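Long-range contacts in biofilm-associated surface protein (Staphylococcus aureus, PDB 7C7U), which probably takes part in biofilm formation as a cell wall-anchored surface protein, its calcium-binding segment consistent with a switch that modulates functional amyloid assembly: residues K333-K341 / L387-L396; D346-E354 / N419-Y427. All blocks are in the same frame, centred on the assembly; numbering follows the deposited sequence.

Contact 1: residues K333-K341 / L387-L396; sequences KSVNNILTK and LQDYDKDGLL. With CA (calcium ion), chain D; CA (calcium ion), chain E.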
# COMPACT_ATOMS: atom_id res chain seq x y z
N LYS A 333 -14.43 6.16 -10.89
CA LYS A 333 -14.24 7.00 -9.72
C LYS A 333 -13.03 6.46 -8.98
O LYS A 333 -12.50 5.40 -9.32
CB LYS A 333 -15.47 7.01 -8.81
CG LYS A 333 -15.75 5.67 -8.11
CD LYS A 333 -17.13 5.66 -7.46
CE LYS A 333 -18.25 5.78 -8.49
NZ LYS A 333 -18.95 4.46 -8.71
N SER A 334 -12.58 7.21 -7.97
CA SER A 334 -11.37 6.85 -7.25
C SER A 334 -11.44 5.43 -6.69
O SER A 334 -12.46 4.99 -6.16
CB SER A 334 -11.12 7.83 -6.10
OG SER A 334 -10.01 7.40 -5.32
N VAL A 335 -10.30 4.73 -6.76
CA VAL A 335 -10.21 3.37 -6.22
C VAL A 335 -10.47 3.36 -4.72
O VAL A 335 -10.86 2.32 -4.17
CB VAL A 335 -8.83 2.75 -6.56
CG1 VAL A 335 -7.73 3.32 -5.69
CG2 VAL A 335 -8.89 1.19 -6.48
N ASN A 336 -10.28 4.49 -4.05
CA ASN A 336 -10.54 4.59 -2.62
C ASN A 336 -12.02 4.54 -2.28
O ASN A 336 -12.36 4.46 -1.10
CB ASN A 336 -9.91 5.89 -2.07
CG ASN A 336 -8.39 5.82 -2.03
OD1 ASN A 336 -7.83 4.78 -1.72
ND2 ASN A 336 -7.72 6.94 -2.34
N ASN A 337 -12.90 4.61 -3.28
CA ASN A 337 -14.34 4.55 -3.06
C ASN A 337 -14.90 3.13 -2.95
O ASN A 337 -16.09 2.98 -2.70
CB ASN A 337 -15.08 5.26 -4.20
CG ASN A 337 -14.84 6.75 -4.22
OD1 ASN A 337 -14.46 7.32 -5.24
ND2 ASN A 337 -15.04 7.39 -3.07
N ILE A 338 -14.08 2.10 -3.14
CA ILE A 338 -14.63 0.75 -3.18
C ILE A 338 -14.82 0.19 -1.78
O ILE A 338 -15.91 -0.28 -1.42
CB ILE A 338 -13.74 -0.18 -4.03
CG1 ILE A 338 -13.58 0.35 -5.45
CG2 ILE A 338 -14.32 -1.60 -4.01
CD1 ILE A 338 -12.46 -0.35 -6.26
N LEU A 339 -13.77 0.23 -0.95
CA LEU A 339 -13.92 -0.25 0.41
C LEU A 339 -14.76 0.69 1.26
O LEU A 339 -15.30 0.26 2.29
CB LEU A 339 -12.56 -0.48 1.06
CG LEU A 339 -11.87 -1.84 0.83
CD1 LEU A 339 -11.75 -2.23 -0.64
CD2 LEU A 339 -10.51 -1.83 1.53
N THR A 340 -14.91 1.94 0.84
CA THR A 340 -15.80 2.86 1.54
C THR A 340 -17.23 2.79 1.03
O THR A 340 -18.02 3.67 1.33
CB THR A 340 -15.28 4.30 1.42
OG1 THR A 340 -15.32 4.70 0.05
CG2 THR A 340 -13.85 4.41 1.92
N LYS A 341 -17.58 1.77 0.24
CA LYS A 341 -18.98 1.64 -0.13
C LYS A 341 -19.78 1.49 1.16
O LYS A 341 -19.31 0.91 2.14
CB LYS A 341 -19.21 0.44 -1.06
CG LYS A 341 -20.64 0.36 -1.57
CD LYS A 341 -20.95 -0.99 -2.22
CE LYS A 341 -21.30 -2.03 -1.17
NZ LYS A 341 -22.10 -3.15 -1.74
N LEU A 387 -7.39 -5.78 -1.94
CA LEU A 387 -7.43 -4.39 -1.50
C LEU A 387 -7.49 -4.33 0.02
O LEU A 387 -8.18 -5.12 0.67
CB LEU A 387 -8.63 -3.67 -2.10
CG LEU A 387 -8.62 -3.54 -3.61
CD1 LEU A 387 -9.77 -2.66 -4.09
CD2 LEU A 387 -7.26 -3.01 -4.08
N GLN A 388 -6.77 -3.35 0.59
CA GLN A 388 -6.65 -3.24 2.03
C GLN A 388 -6.62 -1.78 2.45
O GLN A 388 -6.02 -0.94 1.76
CB GLN A 388 -5.39 -3.97 2.49
CG GLN A 388 -5.33 -4.33 3.93
CD GLN A 388 -4.24 -5.34 4.20
OE1 GLN A 388 -4.33 -6.50 3.79
NE2 GLN A 388 -3.17 -4.89 4.84
N ASP A 389 -7.29 -1.46 3.56
CA ASP A 389 -7.23 -0.13 4.20
C ASP A 389 -6.90 -0.43 5.65
O ASP A 389 -7.78 -0.42 6.52
CB ASP A 389 -8.55 0.62 4.03
CG ASP A 389 -8.52 2.06 4.62
OD1 ASP A 389 -7.49 2.49 5.13
OD2 ASP A 389 -9.56 2.73 4.54
N TYR A 390 -5.62 -0.73 5.90
CA TYR A 390 -5.23 -1.31 7.18
C TYR A 390 -5.73 -0.47 8.36
O TYR A 390 -6.20 -1.01 9.36
CB TYR A 390 -3.72 -1.47 7.23
CG TYR A 390 -3.23 -2.16 8.49
CD1 TYR A 390 -3.15 -1.47 9.71
CD2 TYR A 390 -2.86 -3.50 8.47
CE1 TYR A 390 -2.71 -2.11 10.86
CE2 TYR A 390 -2.42 -4.15 9.61
CZ TYR A 390 -2.35 -3.45 10.80
OH TYR A 390 -1.92 -4.09 11.94
N ASP A 391 -5.66 0.86 8.23
CA ASP A 391 -6.02 1.76 9.32
C ASP A 391 -7.40 2.38 9.17
O ASP A 391 -7.73 3.31 9.92
CB ASP A 391 -4.95 2.85 9.44
CG ASP A 391 -4.71 3.58 8.14
OD1 ASP A 391 -5.60 3.59 7.27
OD2 ASP A 391 -3.63 4.19 7.99
N LYS A 392 -8.20 1.92 8.21
CA LYS A 392 -9.58 2.39 8.03
C LYS A 392 -9.67 3.93 8.01
O LYS A 392 -10.53 4.53 8.66
CB LYS A 392 -10.49 1.81 9.13
CG LYS A 392 -10.36 0.27 9.32
CD LYS A 392 -11.29 -0.29 10.40
CE LYS A 392 -12.74 -0.52 9.98
NZ LYS A 392 -13.00 -0.38 8.54
N ASP A 393 -8.78 4.57 7.25
CA ASP A 393 -8.90 6.01 7.02
C ASP A 393 -9.45 6.36 5.64
O ASP A 393 -9.46 7.54 5.27
CB ASP A 393 -7.54 6.71 7.23
CG ASP A 393 -6.49 6.28 6.24
OD1 ASP A 393 -6.82 5.61 5.23
OD2 ASP A 393 -5.30 6.61 6.47
N GLY A 394 -9.86 5.36 4.86
CA GLY A 394 -10.43 5.61 3.55
C GLY A 394 -9.45 5.56 2.39
O GLY A 394 -9.90 5.53 1.24
N LEU A 395 -8.15 5.55 2.65
CA LEU A 395 -7.13 5.48 1.60
C LEU A 395 -6.52 4.09 1.57
O LEU A 395 -5.89 3.68 2.55
CB LEU A 395 -6.02 6.50 1.83
CG LEU A 395 -6.41 7.97 1.93
CD1 LEU A 395 -5.13 8.82 2.06
CD2 LEU A 395 -7.23 8.41 0.74
N LEU A 396 -6.64 3.39 0.43
CA LEU A 396 -6.08 2.05 0.33
C LEU A 396 -4.60 2.06 0.69
O LEU A 396 -3.89 3.03 0.45
CB LEU A 396 -6.24 1.50 -1.10
CG LEU A 396 -7.67 1.22 -1.56
CD1 LEU A 396 -7.71 0.68 -3.00
CD2 LEU A 396 -8.35 0.24 -0.59
CA CA D . -5.48 3.64 4.84
CA CA E . -3.21 6.38 6.79
O HOH W 1 -3.74 1.74 4.88

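Contact 2: residues D346-E354 / N419-Y427; sequences DSEGNLIRE and NDGDEVVNY. With CA (calcium ion), chain E; CA (calcium ion), chain G; CA (calcium ion), chain F.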
# COMPACT_ATOMS: atom_id res chain seq x y z
N ASP A 346 -19.80 11.98 9.09
CA ASP A 346 -20.37 12.77 10.18
C ASP A 346 -20.85 14.13 9.65
O ASP A 346 -20.83 14.40 8.45
CB ASP A 346 -19.37 12.90 11.33
CG ASP A 346 -18.12 13.72 10.96
OD1 ASP A 346 -18.13 14.48 9.98
OD2 ASP A 346 -17.13 13.59 11.71
N SER A 347 -21.32 14.98 10.58
CA SER A 347 -21.83 16.31 10.22
C SER A 347 -20.84 17.09 9.35
O SER A 347 -21.24 17.74 8.37
CB SER A 347 -22.18 17.11 11.47
OG SER A 347 -21.21 16.96 12.50
N GLU A 348 -19.56 17.06 9.70
CA GLU A 348 -18.54 17.79 8.95
C GLU A 348 -18.05 17.05 7.71
O GLU A 348 -17.00 17.43 7.16
CB GLU A 348 -17.34 18.09 9.86
CG GLU A 348 -17.71 18.60 11.23
CD GLU A 348 -16.80 18.04 12.28
OE1 GLU A 348 -17.01 18.31 13.48
OE2 GLU A 348 -15.86 17.31 11.90
N GLY A 349 -18.77 16.03 7.24
CA GLY A 349 -18.38 15.30 6.05
C GLY A 349 -17.17 14.40 6.21
O GLY A 349 -16.58 13.99 5.21
N ASN A 350 -16.78 14.08 7.44
CA ASN A 350 -15.64 13.21 7.67
C ASN A 350 -16.06 11.75 7.80
O ASN A 350 -17.12 11.43 8.36
CB ASN A 350 -14.87 13.65 8.91
CG ASN A 350 -14.15 14.95 8.69
OD1 ASN A 350 -13.65 15.20 7.59
ND2 ASN A 350 -14.09 15.79 9.72
N LEU A 351 -15.22 10.86 7.27
CA LEU A 351 -15.51 9.43 7.30
C LEU A 351 -15.62 8.91 8.73
O LEU A 351 -14.74 9.13 9.57
CB LEU A 351 -14.41 8.68 6.55
CG LEU A 351 -14.32 7.19 6.85
CD1 LEU A 351 -15.51 6.49 6.24
CD2 LEU A 351 -12.99 6.63 6.31
N ILE A 352 -16.71 8.20 9.01
CA ILE A 352 -16.83 7.43 10.24
C ILE A 352 -16.11 6.10 10.01
O ILE A 352 -16.63 5.22 9.32
CB ILE A 352 -18.29 7.22 10.65
CG1 ILE A 352 -18.95 8.58 10.91
CG2 ILE A 352 -18.39 6.30 11.88
CD1 ILE A 352 -20.49 8.52 11.02
N ARG A 353 -14.92 5.96 10.60
CA ARG A 353 -14.00 4.87 10.25
C ARG A 353 -14.61 3.50 10.51
O ARG A 353 -14.31 2.53 9.80
CB ARG A 353 -12.73 5.06 11.07
CG ARG A 353 -12.05 6.40 10.81
CD ARG A 353 -10.74 6.55 11.55
NE ARG A 353 -9.93 5.34 11.56
CZ ARG A 353 -9.62 4.66 12.65
NH1 ARG A 353 -10.06 5.05 13.84
NH2 ARG A 353 -8.85 3.59 12.56
N GLU A 354 -15.49 3.41 11.51
CA GLU A 354 -16.22 2.19 11.82
C GLU A 354 -17.14 1.76 10.69
O GLU A 354 -17.62 0.61 10.69
CB GLU A 354 -17.04 2.41 13.11
CG GLU A 354 -16.21 2.47 14.38
CD GLU A 354 -15.57 3.83 14.64
OE1 GLU A 354 -15.72 4.76 13.80
OE2 GLU A 354 -14.93 3.97 15.72
N ASN A 419 -8.07 12.95 9.95
CA ASN A 419 -7.61 11.67 9.41
C ASN A 419 -7.19 11.79 7.93
O ASN A 419 -7.67 12.65 7.19
CB ASN A 419 -8.70 10.60 9.58
CG ASN A 419 -8.92 10.21 11.03
OD1 ASN A 419 -7.97 10.12 11.83
ND2 ASN A 419 -10.18 9.98 11.40
N ASP A 420 -6.32 10.86 7.51
CA ASP A 420 -5.61 10.99 6.24
C ASP A 420 -6.55 11.16 5.05
O ASP A 420 -6.40 12.10 4.27
CB ASP A 420 -4.71 9.78 6.02
CG ASP A 420 -3.57 9.74 6.97
OD1 ASP A 420 -3.44 10.71 7.75
OD2 ASP A 420 -2.77 8.79 6.93
N GLY A 421 -7.50 10.24 4.89
CA GLY A 421 -8.46 10.38 3.80
C GLY A 421 -9.25 11.67 3.87
O GLY A 421 -9.41 12.37 2.86
N ASP A 422 -9.76 12.00 5.06
CA ASP A 422 -10.46 13.27 5.23
C ASP A 422 -9.59 14.43 4.75
O ASP A 422 -10.04 15.30 4.00
CB ASP A 422 -10.84 13.47 6.70
CG ASP A 422 -11.88 12.49 7.16
OD1 ASP A 422 -12.74 12.10 6.33
OD2 ASP A 422 -11.84 12.11 8.35
N GLU A 423 -8.32 14.42 5.13
CA GLU A 423 -7.44 15.50 4.70
C GLU A 423 -7.31 15.55 3.18
O GLU A 423 -7.45 16.62 2.57
CB GLU A 423 -6.08 15.34 5.37
CG GLU A 423 -6.16 15.71 6.86
CD GLU A 423 -4.91 16.38 7.35
OE1 GLU A 423 -4.15 15.72 8.09
OE2 GLU A 423 -4.67 17.56 6.97
N VAL A 424 -7.05 14.40 2.55
CA VAL A 424 -6.89 14.41 1.10
C VAL A 424 -8.18 14.82 0.42
O VAL A 424 -8.18 15.61 -0.53
CB VAL A 424 -6.40 13.03 0.60
CG1 VAL A 424 -6.58 12.92 -0.91
CG2 VAL A 424 -4.95 12.82 0.98
N VAL A 425 -9.30 14.33 0.92
CA VAL A 425 -10.59 14.44 0.23
C VAL A 425 -11.41 15.62 0.73
O VAL A 425 -12.00 16.36 -0.06
CB VAL A 425 -11.37 13.12 0.38
CG1 VAL A 425 -12.76 13.26 -0.21
CG2 VAL A 425 -10.62 11.99 -0.31
N ASN A 426 -11.50 15.80 2.05
CA ASN A 426 -12.45 16.77 2.59
C ASN A 426 -11.78 18.13 2.79
O ASN A 426 -12.21 19.13 2.21
CB ASN A 426 -13.07 16.26 3.89
CG ASN A 426 -14.35 17.01 4.28
OD1 ASN A 426 -15.04 17.59 3.43
ND2 ASN A 426 -14.66 17.00 5.56
N TYR A 427 -10.71 18.17 3.58
CA TYR A 427 -10.06 19.44 3.88
C TYR A 427 -9.19 19.93 2.74
O TYR A 427 -8.92 21.13 2.66
CB TYR A 427 -9.21 19.32 5.15
CG TYR A 427 -10.02 19.01 6.38
CD1 TYR A 427 -10.55 20.04 7.17
CD2 TYR A 427 -10.28 17.70 6.76
CE1 TYR A 427 -11.30 19.77 8.30
CE2 TYR A 427 -11.02 17.41 7.89
CZ TYR A 427 -11.53 18.45 8.66
OH TYR A 427 -12.27 18.17 9.78
CA CA E . -3.21 6.38 6.79
CA CA G . -2.53 17.79 8.09
CA CA F . -3.84 14.46 10.00
O HOH W 2 -17.96 18.56 4.00
O HOH W 3 -14.50 12.98 3.83
O HOH W 4 -12.28 9.58 9.24

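Contact 1: residues K333-K341 / L387-L396
One directed polar bond joins Asn336 to Leu396, and it shows how a loop can be fitted to the end of a metal-binding turn. The backbone N of Leu396 donates to Asn336 OD1 at 2.8 Å, nearly straight at 171° but from above the carbonyl plane. Asn336 CG stands beside its own backbone N (chi1 -72°), which carries the amide across to 387-396; there ND2 lies 3.4 Å from Leu395 CD2, and CB rests on the carbonyl oxygen of Gly394.

The apolar part centres on Leu339, whose two methyls divide the work. CD1 packs on Leu387 CB at 3.7 Å, while CD2 meets Leu396 CD2 at the same distance and also touches the CB of Asp389. Leu396 CD1 touches both methyls of Val335, CG2 at 3.7 Å, and the Val335 carbonyl oxygen.

The metal chemistry belongs to 387-396 itself. Asp389 OD1, Asp391 OD1, Asp393 OD1 and the carbonyl oxygen of Leu395 bind one calcium ion, and a water and the carboxylate of Glu400 complete the site; OD2 of Asp391 and of Asp393 binds a neighbouring calcium ion. Leu395 N donates to Asp393 OD1, forming an Asx turn. This DxDxDG loop leading into helix 397-404 is an EF-hand-like calcium site.

Contact 2: residues D346-E354 / N419-Y427
Helix 420-427, which follows a second aspartate-rich calcium loop, carries metal ligands and loop contacts on different side chains: Asp420 and Glu423 reach calcium ions, whereas Asp422, Asn426 and Tyr427 receive the turn at Asp346-Gly349 and the residues after it. Asn350 is the hub. Its OD1 accepts from Asn426 ND2 at 2.9 Å, the donor standing above the carbonyl plane, and its ND2 donates to Tyr427 OH at 3.0 Å, with the hydroxyl in the amide plane. The two amides are almost perpendicular, their planes 82° apart. Asn426 ND2 has a second acceptor, the carbonyl oxygen of Glu348 at 2.9 Å, so this one nitrogen ties a carbonyl inside the turn to the side chain just after it. Asn426 can do this because its CG lies opposite the backbone N (chi1 -163°), which brings ND2 within bonding distance of both acceptors.

Asp422 takes the next residue. Its OD1 accepts from the backbone N of Leu351 at 2.9 Å, on the syn side of the carboxylate, while CB of Asn350 rests 3.4 Å from OD2. Water extends the grip: one molecule links the carbonyl oxygen of Gly349 to Asp422 OD1, and another joins that of Leu351 to OD2. Within the loop, Asn350 N donates to Asp346 OD1, helping to hold Asn350 in place.

Further along the loop, Arg353 CD packs against the side chain of Asn419, its guanidinium probably bonding to the carbonyls of Asp391 and Lys392. Four hydrogen bonds, three from side-chain amides and one from a backbone N-H to a carboxylate, imply a largely polar junction whose fit depends on hydrogen-bond direction more than on apolar burial.

How the contacts relate
Contacts 1 and 2, with centres 12 Å apart, illustrate how one long connection can follow successive calcium loops. Residues 333-341 and 346-354 belong to the same excursion between strands 323-331 and 359-369, and the segments of the two contacts alternate along the chain, so the contacts cross. Calcium joins the two directly: Asp391 and Asp393 of contact 1 and Asp420 of contact 2 bind the same ion, completed by Glu400, Asp407 and Asn410. Arg353 adds a bridge, with probable hydrogen bonds from NH2 to Asp391 O (2.9 Å) and from NE to Lys392 O (3.1 Å), while Leu351 CD2 packs 3.6 Å from Asp393 C. The shared ion is thus consistent with a coupling of the two contacts through the calcium loops.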